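PDB 3U4J: NAD-dependent aldehyde dehydrogenase from Sinorhizobium meliloti, which probably oxidises aldehydes to the corresponding acids with NAD or NADP as electron acceptor. Local coordinates for residues Gly315-Leu320 with Gly366-Leu371; Leu310-Gln313 with Ala319-Glu322. One frame throughout, in Å; residues are numbered along the deposited sequence.

Interactions 1 and 2 lie side by side near the edge of the chain, their centres about 7 Å apart. Both use the start of helix 317-330, and both reach the same mixed sheet. Along the chain, strand 307-313 comes first, then the helix, and strand 368-371 follows after helix 349-364. Interaction 2 sets the inner face of the helix on strand 307-313. Interaction 1 joins R317, in the first turn, to the later strand. The two also touch: L370 CD1 lies 3.8 Å from M321 SE. One helix thus spans from strand 307-313 to strand 368-371, which are separated in the sheet by strands 407-413 and 383-390. Both contacts lie away from the calcium site at L17 and E50.

Interaction 1 of 2, residues Gly315-Leu320 with Gly366-Leu371; sequences GIRDAL and GAELLL
R317 reaches from the first turn of helix 317-330 toward L370 and E368 on strand 368-371. Its CB points at the strand. CG is anti to the backbone N (chi1 -174°), and the chain then bends at chi2 (-97°). On the way out, the side chain passes V312 of strand 307-313. CD and NE carry the chain onward to the flat guanidinium, whose two end nitrogens have different company. NH1 turns back to its own helix. It donates a hydrogen bond to D318 OD1 at 3.1 Å, part of a salt bridge. The oxygen is met nearly along its C-O bond, but lies 21° out of the guanidinium plane.

Helix 317-330 starts here, with I316 at its N-cap position and L320 N bonded to I316 O. The helix packs beside the mixed sheet of what is, by family, the catalytic domain. Strand 368-371 pairs antiparallel with strand 383-390, and A390 of that strand touches the side chains of R317, E368 and L370.

NH2 goes across to the strand. It comes within 4.2 Å of L370 CD1, a methyl that reaches out from the opposite direction and meets the guanidinium obliquely. E368 OE2 is 4.5 Å from R317 NH2, too far for a salt bridge, though the opposite charges probably still attract. An alanine here would be likely to leave D318 without the arginine it pairs with and to take the NH2 packing away from L370 CD1.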
loop_
_atom_site.group_PDB
_atom_site.type_symbol
_atom_site.label_atom_id
_atom_site.label_comp_id
_atom_site.label_asym_id
_atom_site.label_seq_id
_atom_site.Cartn_x
_atom_site.Cartn_y
_atom_site.Cartn_z
ATOM N N GLY A 315 -36.563 4.130 -24.181
ATOM C CA GLY A 315 -36.646 3.183 -25.294
ATOM C C GLY A 315 -36.817 1.722 -24.938
ATOM O O GLY A 315 -37.357 0.949 -25.725
ATOM N N ILE A 316 -36.370 1.327 -23.747
ATOM C CA ILE A 316 -36.432 -0.091 -23.397
ATOM C C ILE A 316 -37.339 -0.359 -22.224
ATOM O O ILE A 316 -37.403 -1.485 -21.745
ATOM C CB ILE A 316 -35.049 -0.687 -23.099
ATOM C CG1 ILE A 316 -34.398 0.079 -21.942
ATOM C CG2 ILE A 316 -34.199 -0.707 -24.368
ATOM C CD1 ILE A 316 -33.542 -0.766 -21.074
ATOM N N ARG A 317 -38.047 0.672 -21.781
ATOM C CA ARG A 317 -38.947 0.557 -20.661
ATOM C C ARG A 317 -39.897 -0.614 -20.839
ATOM O O ARG A 317 -39.983 -1.442 -19.956
ATOM C CB ARG A 317 -39.725 1.860 -20.440
ATOM C CG ARG A 317 -40.602 1.872 -19.173
ATOM C CD ARG A 317 -42.049 1.519 -19.482
ATOM N NE ARG A 317 -42.908 1.615 -18.299
ATOM C CZ ARG A 317 -44.017 0.897 -18.104
ATOM N NH1 ARG A 317 -44.422 0.011 -19.006
ATOM N NH2 ARG A 317 -44.731 1.070 -16.997
ATOM N N ASP A 318 -40.593 -0.691 -21.980
ATOM C CA ASP A 318 -41.630 -1.711 -22.153
ATOM C C ASP A 318 -41.025 -3.101 -22.274
ATOM O O ASP A 318 -41.539 -4.054 -21.691
ATOM C CB ASP A 318 -42.521 -1.401 -23.369
ATOM C CG ASP A 318 -43.394 -0.174 -23.157
ATOM O OD1 ASP A 318 -43.814 0.090 -22.015
ATOM O OD2 ASP A 318 -43.668 0.535 -24.143
ATOM N N ALA A 319 -39.914 -3.225 -22.998
ATOM C CA ALA A 319 -39.306 -4.538 -23.155
ATOM C C ALA A 319 -38.789 -5.076 -21.811
ATOM O O ALA A 319 -38.863 -6.285 -21.547
ATOM C CB ALA A 319 -38.197 -4.516 -24.204
ATOM N N LEU A 320 -38.298 -4.172 -20.962
ATOM C CA LEU A 320 -37.706 -4.578 -19.684
ATOM C C LEU A 320 -38.827 -4.958 -18.719
ATOM O O LEU A 320 -38.756 -6.002 -18.097
ATOM C CB LEU A 320 -36.828 -3.472 -19.080
ATOM C CG LEU A 320 -36.070 -3.844 -17.796
ATOM C CD1 LEU A 320 -34.835 -4.717 -18.133
ATOM C CD2 LEU A 320 -35.620 -2.589 -17.100
ATOM N N GLY A 366 -50.686 8.417 -6.780
ATOM C CA GLY A 366 -50.995 8.293 -8.213
ATOM C C GLY A 366 -50.065 7.391 -9.004
ATOM O O GLY A 366 -50.080 7.404 -10.225
ATOM N N ALA A 367 -49.227 6.622 -8.310
ATOM C CA ALA A 367 -48.325 5.695 -8.981
ATOM C C ALA A 367 -49.134 4.512 -9.494
ATOM O O ALA A 367 -50.146 4.152 -8.923
ATOM C CB ALA A 367 -47.233 5.233 -8.031
ATOM N N GLU A 368 -48.683 3.887 -10.564
ATOM C CA GLU A 368 -49.482 2.820 -11.159
ATOM C C GLU A 368 -49.042 1.450 -10.626
ATOM O O GLU A 368 -47.895 1.030 -10.856
ATOM C CB GLU A 368 -49.361 2.897 -12.679
ATOM C CG GLU A 368 -50.182 1.879 -13.461
ATOM C CD GLU A 368 -49.695 1.769 -14.910
ATOM O OE1 GLU A 368 -50.336 1.065 -15.717
ATOM O OE2 GLU A 368 -48.645 2.360 -15.227
ATOM N N LEU A 369 -49.940 0.778 -9.901
ATOM C CA LEU A 369 -49.655 -0.521 -9.312
ATOM C C LEU A 369 -49.744 -1.554 -10.420
ATOM O O LEU A 369 -50.828 -1.780 -10.967
ATOM C CB LEU A 369 -50.698 -0.887 -8.257
ATOM C CG LEU A 369 -50.325 -1.634 -6.959
ATOM C CD1 LEU A 369 -51.497 -2.479 -6.380
ATOM C CD2 LEU A 369 -49.030 -2.444 -7.014
ATOM N N LEU A 370 -48.633 -2.215 -10.719
ATOM C CA LEU A 370 -48.624 -3.211 -11.796
ATOM C C LEU A 370 -48.759 -4.642 -11.290
ATOM O O LEU A 370 -49.176 -5.535 -12.033
ATOM C CB LEU A 370 -47.360 -3.077 -12.646
ATOM C CG LEU A 370 -47.144 -1.770 -13.404
ATOM C CD1 LEU A 370 -45.864 -1.858 -14.261
ATOM C CD2 LEU A 370 -48.353 -1.441 -14.289
ATOM N N LEU A 371 -48.445 -4.852 -10.009
ATOM C CA LEU A 371 -48.278 -6.200 -9.480
ATOM C C LEU A 371 -48.259 -6.122 -7.963
ATOM O O LEU A 371 -47.696 -5.188 -7.404
ATOM C CB LEU A 371 -46.929 -6.751 -9.987
ATOM C CG LEU A 371 -46.510 -8.227 -10.142
ATOM C CD1 LEU A 371 -45.329 -8.662 -9.254
ATOM C CD2 LEU A 371 -47.656 -9.231 -10.145
#

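Interaction 2 of 2, residues Leu310-Gln313 with Ala319-Glu322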
loop_
_atom_site.group_PDB
_atom_site.type_symbol
_atom_site.label_atom_id
_atom_site.label_comp_id
_atom_site.label_asym_id
_atom_site.label_seq_id
_atom_site.Cartn_x
_atom_site.Cartn_y
_atom_site.Cartn_z
ATOM N N LEU A 310 -35.953 1.412 -9.857
ATOM C CA LEU A 310 -35.522 1.130 -11.221
ATOM C C LEU A 310 -35.583 2.440 -12.025
ATOM O O LEU A 310 -36.654 3.065 -12.128
ATOM C CB LEU A 310 -36.402 0.032 -11.849
ATOM C CG LEU A 310 -36.384 -0.147 -13.380
ATOM C CD1 LEU A 310 -34.944 -0.461 -13.828
ATOM C CD2 LEU A 310 -37.350 -1.241 -13.863
ATOM N N LEU A 311 -34.442 2.861 -12.576
ATOM C CA LEU A 311 -34.389 4.025 -13.477
ATOM C C LEU A 311 -34.084 3.450 -14.846
ATOM O O LEU A 311 -32.993 2.928 -15.077
ATOM C CB LEU A 311 -33.308 5.036 -13.053
ATOM C CG LEU A 311 -33.327 5.591 -11.621
ATOM C CD1 LEU A 311 -32.195 6.577 -11.391
ATOM C CD2 LEU A 311 -34.615 6.258 -11.292
ATOM N N VAL A 312 -35.066 3.507 -15.743
ATOM C CA VAL A 312 -34.966 2.815 -17.027
ATOM C C VAL A 312 -35.056 3.805 -18.185
ATOM O O VAL A 312 -35.871 4.741 -18.162
ATOM C CB VAL A 312 -35.981 1.637 -17.125
ATOM C CG1 VAL A 312 -37.448 2.106 -16.910
ATOM C CG2 VAL A 312 -35.813 0.863 -18.447
ATOM N N GLN A 313 -34.159 3.640 -19.157
ATOM C CA GLN A 313 -34.148 4.494 -20.335
ATOM C C GLN A 313 -35.421 4.252 -21.139
ATOM O O GLN A 313 -35.878 3.107 -21.295
ATOM C CB GLN A 313 -32.884 4.292 -21.177
ATOM C CG GLN A 313 -32.546 5.509 -22.068
ATOM C CD GLN A 313 -31.081 5.554 -22.512
ATOM O OE1 GLN A 313 -30.503 6.650 -22.665
ATOM N NE2 GLN A 313 -30.471 4.380 -22.716
ATOM N N ALA A 319 -39.914 -3.225 -22.998
ATOM C CA ALA A 319 -39.306 -4.538 -23.155
ATOM C C ALA A 319 -38.789 -5.076 -21.811
ATOM O O ALA A 319 -38.863 -6.285 -21.547
ATOM C CB ALA A 319 -38.197 -4.516 -24.204
ATOM N N LEU A 320 -38.298 -4.172 -20.962
ATOM C CA LEU A 320 -37.706 -4.578 -19.684
ATOM C C LEU A 320 -38.827 -4.958 -18.719
ATOM O O LEU A 320 -38.756 -6.002 -18.097
ATOM C CB LEU A 320 -36.828 -3.472 -19.080
ATOM C CG LEU A 320 -36.070 -3.844 -17.796
ATOM C CD1 LEU A 320 -34.835 -4.717 -18.133
ATOM C CD2 LEU A 320 -35.620 -2.589 -17.100
HETATM N N MSE A 321 -39.851 -4.114 -18.631
HETATM C CA MSE A 321 -41.031 -4.366 -17.785
HETATM C C MSE A 321 -41.702 -5.707 -18.086
HETATM O O MSE A 321 -42.019 -6.460 -17.176
HETATM C CB MSE A 321 -42.044 -3.215 -17.920
HETATM C CG MSE A 321 -43.159 -3.219 -16.883
HETATM SE SE MSE A 321 -42.452 -3.240 -14.999
HETATM C CE MSE A 321 -41.908 -1.366 -14.855
ATOM N N GLU A 322 -41.905 -6.001 -19.371
ATOM C CA GLU A 322 -42.485 -7.287 -19.814
ATOM C C GLU A 322 -41.677 -8.494 -19.283
ATOM O O GLU A 322 -42.237 -9.498 -18.836
ATOM C CB GLU A 322 -42.532 -7.286 -21.352
ATOM C CG GLU A 322 -43.437 -8.285 -22.022
ATOM C CD GLU A 322 -43.458 -8.068 -23.553
ATOM O OE1 GLU A 322 -43.860 -6.960 -24.006
ATOM O OE2 GLU A 322 -43.060 -8.998 -24.301
#
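L320 pushes one methyl, CD2, against two side chains of strand 307-313. V312 CG2 is the nearer partner, 3.7 Å from L320 CD2. L310 supplies both of its methyls: L310 CD2 is 3.9 Å and L310 CD1 4.0 Å from the same L320 CD2. The contact is wholly apolar and buried. The two leucines meet tip to tip. V312 and L320 instead run past each other in opposite directions, so this second pair touches alongside.

The torsions explain why these groups meet. In V312, CG2 is anti to the backbone N, and this is the branch that meets L320 CD2. L320 also has its CG anti to the backbone N (chi1 -175°), which stretches the side chain from the helix to the strand. Of the CA atoms, V312 CA and L320 CA come nearest across the contact, at 8.3 Å. M321, a selenomethionine, starts off to one side, but its end swings back. M321 CE stops 4.7 Å from L310 CD2, just short of contact, and its side chain touches T410 of strand 407-413.

Further out, L285 and A288 of helix 285-297 and V279 of strand 275-279 also touch L320. I292 of the same helix packs on L310. The strand itself is fixed by backbone hydrogen bonds to both neighbours: L310 and V312 bond to L411, and L311 bonds to Q277 and V279. Strand 307-313 therefore runs inside a parallel part of the sheet, with helices 285-297 and 317-330 packed against it. This is the layered alpha/beta arrangement found in the catalytic domain of aldehyde dehydrogenases.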